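Local atomic coordinates of cytochrome c, putative (Shewanella oneidensis, PDB entry 1SP3), a protein that binds eight c-type hemes and probably acts as a respiratory oxidoreductase, an octaheme tetrathionate reductase. Residues Q233-P245 and V279-Y291. Numbering follows the deposited sequence.
Sequences QTCHIPFFAKNEP and VWEKMVKPQYAWY. With HEC (heme c), chain I.
Val284 lays CB over one face of the Phe240 ring, 3.7 Å from the ring centroid, and CG1 reaches Phe240 CZ. The two residues form a single antiparallel bridge, a hydrogen-bonded pair that ties the loop after the CXXCH heme-binding motif to the connection between strands 276-281 and 287-291. With CG between backbone N and carbonyl carbon (chi1 69°), the Phe240 ring turns one face to Val284 CB, its edge meeting Pro286 CA; Lys330 of strand 325-339 also touches it. Replacing Phe240 by an alanine removes the ring and would probably leave Val284 CB and Pro286 without their packing partner. Farther out, Met283 bends at chi2 (66°) to bring CE over a face of Phe239 in a CH-pi contact, 3.9 Å from its centroid, with SD in an oblique Met-aromatic contact, while Lys285 CG meets Phe239 CE2. Phe240 N donates to Val284 O at 2.9 Å, Val284 N to Phe240 O, and Met283 N adds a hydrogen bond to Ala241 O. Beyond, Cys235 is bonded to heme c, and His236 and His218 ligate its iron. A water accepts from Tyr288 OH, which is also hydrogen-bonded to Arg420 NH1, and donates to Thr234 O at 2.6 Å and Ile237 O at 2.7 Å.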
loop_
_atom_site.group_PDB
_atom_site.type_symbol
_atom_site.label_atom_id
_atom_site.label_comp_id
_atom_site.label_asym_id
_atom_site.label_seq_id
_atom_site.Cartn_x
_atom_site.Cartn_y
_atom_site.Cartn_z
ATOM N N GLN A 233 2.636 -16.574 7.100
ATOM C CA GLN A 233 2.100 -15.277 7.544
ATOM C C GLN A 233 0.793 -15.456 8.296
ATOM O O GLN A 233 0.515 -14.755 9.237
ATOM C CB GLN A 233 1.837 -14.407 6.294
ATOM C CG GLN A 233 3.138 -13.830 5.637
ATOM C CD GLN A 233 3.642 -14.681 4.549
ATOM O OE1 GLN A 233 3.450 -15.925 4.568
ATOM N NE2 GLN A 233 4.239 -14.043 3.524
ATOM N N THR A 234 -0.048 -16.408 7.911
ATOM C CA THR A 234 -1.313 -16.609 8.645
ATOM C C THR A 234 -1.164 -16.895 10.136
ATOM O O THR A 234 -1.779 -16.243 10.999
ATOM C CB THR A 234 -2.133 -17.694 7.879
ATOM O OG1 THR A 234 -2.497 -17.150 6.611
ATOM C CG2 THR A 234 -3.519 -18.060 8.597
ATOM N N CYS A 235 -0.355 -17.897 10.489
ATOM C CA CYS A 235 -0.159 -18.196 11.913
ATOM C C CYS A 235 0.699 -17.167 12.683
ATOM O O CYS A 235 0.513 -16.933 13.871
ATOM C CB CYS A 235 0.415 -19.601 12.042
ATOM S SG CYS A 235 -0.839 -20.825 11.449
ATOM N N HIS A 236 1.631 -16.541 11.990
ATOM C CA HIS A 236 2.692 -15.767 12.606
ATOM C C HIS A 236 2.466 -14.284 12.594
ATOM O O HIS A 236 3.247 -13.528 13.187
ATOM C CB HIS A 236 3.979 -16.119 11.903
ATOM C CG HIS A 236 4.471 -17.476 12.303
ATOM N ND1 HIS A 236 4.851 -17.748 13.601
ATOM C CD2 HIS A 236 4.581 -18.636 11.626
ATOM C CE1 HIS A 236 5.193 -19.010 13.699
ATOM N NE2 HIS A 236 5.094 -19.559 12.507
ATOM N N ILE A 237 1.401 -13.839 11.917
ATOM C CA ILE A 237 0.921 -12.468 12.121
ATOM C C ILE A 237 -0.525 -12.452 12.641
ATOM O O ILE A 237 -1.459 -12.131 11.886
ATOM C CB ILE A 237 1.092 -11.616 10.796
ATOM C CG1 ILE A 237 2.398 -11.901 10.027
ATOM C CG2 ILE A 237 1.022 -10.081 11.127
ATOM C CD1 ILE A 237 2.492 -11.129 8.648
ATOM N N PRO A 238 -0.756 -12.785 13.931
ATOM C CA PRO A 238 -2.131 -12.883 14.485
ATOM C C PRO A 238 -2.795 -11.524 14.562
ATOM O O PRO A 238 -4.039 -11.482 14.625
ATOM C CB PRO A 238 -1.933 -13.394 15.924
ATOM C CG PRO A 238 -0.313 -13.098 16.236
ATOM C CD PRO A 238 0.304 -13.132 14.910
ATOM N N PHE A 239 -2.024 -10.430 14.560
ATOM C CA PHE A 239 -2.601 -9.068 14.624
ATOM C C PHE A 239 -1.755 -8.062 13.831
ATOM O O PHE A 239 -0.488 -8.163 13.801
ATOM C CB PHE A 239 -2.700 -8.555 16.063
ATOM C CG PHE A 239 -3.626 -9.403 16.960
ATOM C CD1 PHE A 239 -3.092 -10.405 17.798
ATOM C CD2 PHE A 239 -5.017 -9.214 16.925
ATOM C CE1 PHE A 239 -3.953 -11.148 18.693
ATOM C CE2 PHE A 239 -5.906 -9.957 17.796
ATOM C CZ PHE A 239 -5.363 -10.923 18.698
ATOM N N PHE A 240 -2.446 -7.083 13.228
ATOM C CA PHE A 240 -1.805 -5.889 12.750
ATOM C C PHE A 240 -2.394 -4.619 13.435
ATOM O O PHE A 240 -3.306 -4.699 14.293
ATOM C CB PHE A 240 -1.897 -5.889 11.235
ATOM C CG PHE A 240 -3.285 -5.704 10.715
ATOM C CD1 PHE A 240 -3.772 -4.441 10.477
ATOM C CD2 PHE A 240 -4.078 -6.798 10.372
ATOM C CE1 PHE A 240 -5.050 -4.268 9.946
ATOM C CE2 PHE A 240 -5.364 -6.643 9.876
ATOM C CZ PHE A 240 -5.853 -5.413 9.647
ATOM N N ALA A 241 -1.895 -3.440 13.058
ATOM C CA ALA A 241 -2.242 -2.193 13.767
ATOM C C ALA A 241 -2.090 -2.444 15.288
ATOM O O ALA A 241 -2.954 -2.174 16.082
ATOM C CB ALA A 241 -3.691 -1.738 13.430
ATOM N N LYS A 242 -0.993 -3.048 15.662
ATOM C CA LYS A 242 -0.756 -3.391 17.046
ATOM C C LYS A 242 -0.640 -2.177 17.936
ATOM O O LYS A 242 -1.017 -2.254 19.094
ATOM C CB LYS A 242 0.528 -4.186 17.107
ATOM C CG LYS A 242 0.420 -5.630 16.755
ATOM C CD LYS A 242 1.880 -6.216 16.649
ATOM C CE LYS A 242 1.813 -7.670 16.336
ATOM N NZ LYS A 242 3.151 -8.338 16.316
ATOM N N ASN A 243 -0.090 -1.062 17.436
ATOM C CA ASN A 243 0.324 0.049 18.313
ATOM C C ASN A 243 -0.518 1.312 18.169
ATOM O O ASN A 243 -0.477 2.173 19.039
ATOM C CB ASN A 243 1.806 0.386 18.133
ATOM C CG ASN A 243 2.694 -0.800 18.488
ATOM O OD1 ASN A 243 2.443 -1.506 19.473
ATOM N ND2 ASN A 243 3.665 -1.085 17.644
ATOM N N GLU A 244 -1.275 1.374 17.079
ATOM C CA GLU A 244 -1.911 2.592 16.575
ATOM C C GLU A 244 -3.147 2.159 15.695
ATOM O O GLU A 244 -2.983 1.312 14.840
ATOM C CB GLU A 244 -0.875 3.218 15.665
ATOM C CG GLU A 244 -1.014 4.690 15.343
ATOM C CD GLU A 244 0.364 5.324 15.262
ATOM O OE1 GLU A 244 1.200 4.845 14.408
ATOM O OE2 GLU A 244 0.628 6.259 16.087
ATOM N N PRO A 245 -4.303 2.840 15.822
ATOM C CA PRO A 245 -5.514 2.542 15.026
ATOM C C PRO A 245 -5.260 2.693 13.537
ATOM O O PRO A 245 -4.508 3.586 13.213
ATOM C CB PRO A 245 -6.530 3.628 15.494
ATOM C CG PRO A 245 -6.025 4.045 16.863
ATOM C CD PRO A 245 -4.509 3.988 16.742
ATOM N N VAL A 279 -14.310 4.457 10.456
ATOM C CA VAL A 279 -14.227 3.540 11.597
ATOM C C VAL A 279 -12.727 3.154 11.681
ATOM O O VAL A 279 -12.090 2.874 10.673
ATOM C CB VAL A 279 -15.150 2.304 11.403
ATOM C CG1 VAL A 279 -15.077 1.351 12.625
ATOM C CG2 VAL A 279 -16.659 2.744 11.149
ATOM N N TRP A 280 -12.174 3.252 12.873
ATOM C CA TRP A 280 -10.847 2.928 13.144
ATOM C C TRP A 280 -10.835 1.753 14.025
ATOM O O TRP A 280 -11.798 1.543 14.779
ATOM C CB TRP A 280 -10.222 4.074 13.904
ATOM C CG TRP A 280 -10.143 5.337 13.077
ATOM C CD1 TRP A 280 -11.124 6.288 12.923
ATOM C CD2 TRP A 280 -9.012 5.785 12.314
ATOM N NE1 TRP A 280 -10.664 7.275 12.076
ATOM C CE2 TRP A 280 -9.357 7.014 11.727
ATOM C CE3 TRP A 280 -7.726 5.271 12.079
ATOM C CZ2 TRP A 280 -8.454 7.750 10.911
ATOM C CZ3 TRP A 280 -6.830 5.992 11.232
ATOM C CH2 TRP A 280 -7.195 7.206 10.669
ATOM N N GLU A 281 -9.740 0.974 13.950
ATOM C CA GLU A 281 -9.563 -0.213 14.832
ATOM C C GLU A 281 -8.093 -0.391 15.133
ATOM O O GLU A 281 -7.211 -0.082 14.292
ATOM C CB GLU A 281 -10.116 -1.471 14.212
ATOM C CG GLU A 281 -10.491 -2.530 15.249
ATOM C CD GLU A 281 -10.888 -3.898 14.673
ATOM O OE1 GLU A 281 -11.473 -3.948 13.554
ATOM O OE2 GLU A 281 -10.615 -4.936 15.373
ATOM N N LYS A 282 -7.816 -0.831 16.371
ATOM C CA LYS A 282 -6.470 -1.118 16.772
ATOM C C LYS A 282 -6.394 -2.649 17.127
ATOM O O LYS A 282 -7.380 -3.220 17.552
ATOM C CB LYS A 282 -6.255 -0.283 18.032
ATOM C CG LYS A 282 -4.840 0.201 18.295
ATOM C CD LYS A 282 -4.626 0.600 19.790
ATOM C CE LYS A 282 -3.670 -0.351 20.476
ATOM N NZ LYS A 282 -2.840 0.398 21.485
ATOM N N MET A 283 -5.237 -3.279 16.970
ATOM C CA MET A 283 -5.060 -4.667 17.332
ATOM C C MET A 283 -6.020 -5.584 16.500
ATOM O O MET A 283 -6.941 -6.249 17.047
ATOM C CB MET A 283 -5.144 -4.835 18.870
ATOM C CG MET A 283 -4.395 -6.083 19.375
ATOM S SD MET A 283 -2.525 -6.078 19.177
ATOM C CE MET A 283 -2.341 -7.659 19.906
ATOM N N VAL A 284 -5.803 -5.566 15.157
ATOM C CA VAL A 284 -6.780 -6.065 14.218
ATOM C C VAL A 284 -6.429 -7.469 13.733
ATOM O O VAL A 284 -5.260 -7.722 13.284
ATOM C CB VAL A 284 -6.912 -5.107 13.011
ATOM C CG1 VAL A 284 -8.093 -5.474 12.151
ATOM C CG2 VAL A 284 -7.121 -3.653 13.506
ATOM N N LYS A 285 -7.399 -8.369 13.810
ATOM C CA LYS A 285 -7.218 -9.642 13.180
ATOM C C LYS A 285 -7.384 -9.451 11.709
ATOM O O LYS A 285 -8.278 -8.729 11.194
ATOM C CB LYS A 285 -8.251 -10.645 13.657
ATOM C CG LYS A 285 -8.157 -10.935 15.171
ATOM C CD LYS A 285 -9.362 -11.752 15.610
ATOM C CE LYS A 285 -9.169 -12.145 17.110
ATOM N NZ LYS A 285 -10.455 -12.542 17.776
ATOM N N PRO A 286 -6.508 -10.123 10.985
ATOM C CA PRO A 286 -6.649 -10.208 9.533
ATOM C C PRO A 286 -7.895 -11.022 9.151
ATOM O O PRO A 286 -8.369 -11.789 9.939
ATOM C CB PRO A 286 -5.391 -10.981 9.109
ATOM C CG PRO A 286 -4.398 -10.771 10.189
ATOM C CD PRO A 286 -5.248 -10.741 11.467
ATOM N N GLN A 287 -8.400 -10.799 7.946
ATOM C CA GLN A 287 -9.256 -11.766 7.208
ATOM C C GLN A 287 -8.440 -12.753 6.416
ATOM O O GLN A 287 -7.404 -12.429 5.935
ATOM C CB GLN A 287 -10.051 -10.992 6.140
ATOM C CG GLN A 287 -10.730 -9.896 6.812
ATOM C CD GLN A 287 -12.045 -10.349 7.115
ATOM O OE1 GLN A 287 -12.278 -10.886 8.222
ATOM N NE2 GLN A 287 -12.922 -10.298 6.100
ATOM N N TYR A 288 -8.932 -13.968 6.262
ATOM C CA TYR A 288 -8.093 -14.997 5.598
ATOM C C TYR A 288 -8.637 -15.342 4.236
ATOM O O TYR A 288 -9.850 -15.489 4.091
ATOM C CB TYR A 288 -8.020 -16.198 6.506
ATOM C CG TYR A 288 -7.393 -15.719 7.833
ATOM C CD1 TYR A 288 -8.189 -15.423 8.952
ATOM C CD2 TYR A 288 -6.035 -15.521 7.934
ATOM C CE1 TYR A 288 -7.637 -14.959 10.154
ATOM C CE2 TYR A 288 -5.467 -15.078 9.104
ATOM C CZ TYR A 288 -6.264 -14.834 10.204
ATOM O OH TYR A 288 -5.680 -14.325 11.311
ATOM N N ALA A 289 -7.789 -15.565 3.266
ATOM C CA ALA A 289 -8.348 -15.939 1.983
ATOM C C ALA A 289 -7.373 -16.794 1.213
ATOM O O ALA A 289 -6.163 -16.616 1.376
ATOM C CB ALA A 289 -8.857 -14.704 1.177
ATOM N N TRP A 290 -7.890 -17.750 0.427
ATOM C CA TRP A 290 -7.085 -18.388 -0.590
ATOM C C TRP A 290 -6.355 -17.387 -1.460
ATOM O O TRP A 290 -6.942 -16.392 -1.949
ATOM C CB TRP A 290 -7.905 -19.352 -1.480
ATOM C CG TRP A 290 -8.430 -20.524 -0.711
ATOM C CD1 TRP A 290 -9.725 -20.742 -0.298
ATOM C CD2 TRP A 290 -7.644 -21.583 -0.168
ATOM N NE1 TRP A 290 -9.791 -21.893 0.451
ATOM C CE2 TRP A 290 -8.524 -22.415 0.575
ATOM C CE3 TRP A 290 -6.262 -21.902 -0.207
ATOM C CZ2 TRP A 290 -8.096 -23.565 1.201
ATOM C CZ3 TRP A 290 -5.845 -23.031 0.385
ATOM C CH2 TRP A 290 -6.743 -23.850 1.103
ATOM N N TYR A 291 -5.061 -17.638 -1.657
ATOM C CA TYR A 291 -4.303 -16.772 -2.532
ATOM C C TYR A 291 -3.298 -17.590 -3.274
ATOM O O TYR A 291 -2.448 -18.240 -2.654
ATOM C CB TYR A 291 -3.593 -15.666 -1.712
ATOM C CG TYR A 291 -2.721 -14.656 -2.501
ATOM C CD1 TYR A 291 -3.257 -13.876 -3.548
ATOM C CD2 TYR A 291 -1.362 -14.493 -2.193
ATOM C CE1 TYR A 291 -2.456 -12.962 -4.242
ATOM C CE2 TYR A 291 -0.541 -13.557 -2.902
ATOM C CZ TYR A 291 -1.136 -12.785 -3.902
ATOM O OH TYR A 291 -0.329 -11.926 -4.621
HETATM FE FE HEC I . 5.475 -21.512 12.633
HETATM C CHA HEC I . 6.835 -21.585 15.581
HETATM C CHB HEC I . 8.320 -20.292 11.213
HETATM C CHC HEC I . 4.187 -22.031 9.374
HETATM C CHD HEC I . 2.403 -22.213 13.862
HETATM N NA HEC I . 7.354 -21.055 13.264
HETATM C C1A HEC I . 7.699 -21.251 14.566
HETATM C C2A HEC I . 9.076 -20.835 14.672
HETATM C C3A HEC I . 9.536 -20.488 13.470
HETATM C C4A HEC I . 8.415 -20.569 12.553
HETATM C CMA HEC I . 10.996 -20.042 13.161
HETATM C CAA HEC I . 9.900 -20.934 15.981
HETATM C CBA HEC I . 10.340 -22.401 16.064
HETATM C CGA HEC I . 11.023 -22.657 17.395
HETATM O O1A HEC I . 12.156 -22.230 17.573
HETATM O O2A HEC I . 10.396 -23.231 18.305
HETATM N NB HEC I . 6.106 -21.247 10.702
HETATM C C1B HEC I . 7.295 -20.629 10.378
HETATM C C2B HEC I . 7.391 -20.562 8.973
HETATM C C3B HEC I . 6.303 -21.090 8.466
HETATM C C4B HEC I . 5.468 -21.525 9.528
HETATM C CMB HEC I . 8.644 -20.049 8.236
HETATM C CAB HEC I . 5.995 -21.306 6.968
HETATM C CBB HEC I . 6.939 -22.096 6.398
HETATM N NC HEC I . 3.634 -22.021 11.759
HETATM C C1C HEC I . 3.326 -22.088 10.420
HETATM C C2C HEC I . 1.941 -22.335 10.310
HETATM C C3C HEC I . 1.425 -22.371 11.577
HETATM C C4C HEC I . 2.514 -22.181 12.504
HETATM C CMC HEC I . 1.235 -22.440 8.942
HETATM C CAC HEC I . -0.072 -22.561 12.013
HETATM C CBC HEC I . -0.955 -23.482 11.482
HETATM N ND HEC I . 4.682 -21.823 14.397
HETATM C C1D HEC I . 3.396 -22.100 14.755
HETATM C C2D HEC I . 3.297 -22.306 16.186
HETATM C C3D HEC I . 4.642 -22.001 16.682
HETATM C C4D HEC I . 5.461 -21.787 15.533
HETATM C CMD HEC I . 1.975 -22.604 17.002
HETATM C CAD HEC I . 5.153 -22.053 18.189
HETATM C CBD HEC I . 5.474 -23.543 18.434
HETATM C CGD HEC I . 6.975 -23.658 18.228
HETATM O O1D HEC I . 7.744 -22.851 18.907
HETATM O O2D HEC I . 7.418 -24.547 17.389
HETATM O O HOH W 1 -3.182 -14.094 11.160
#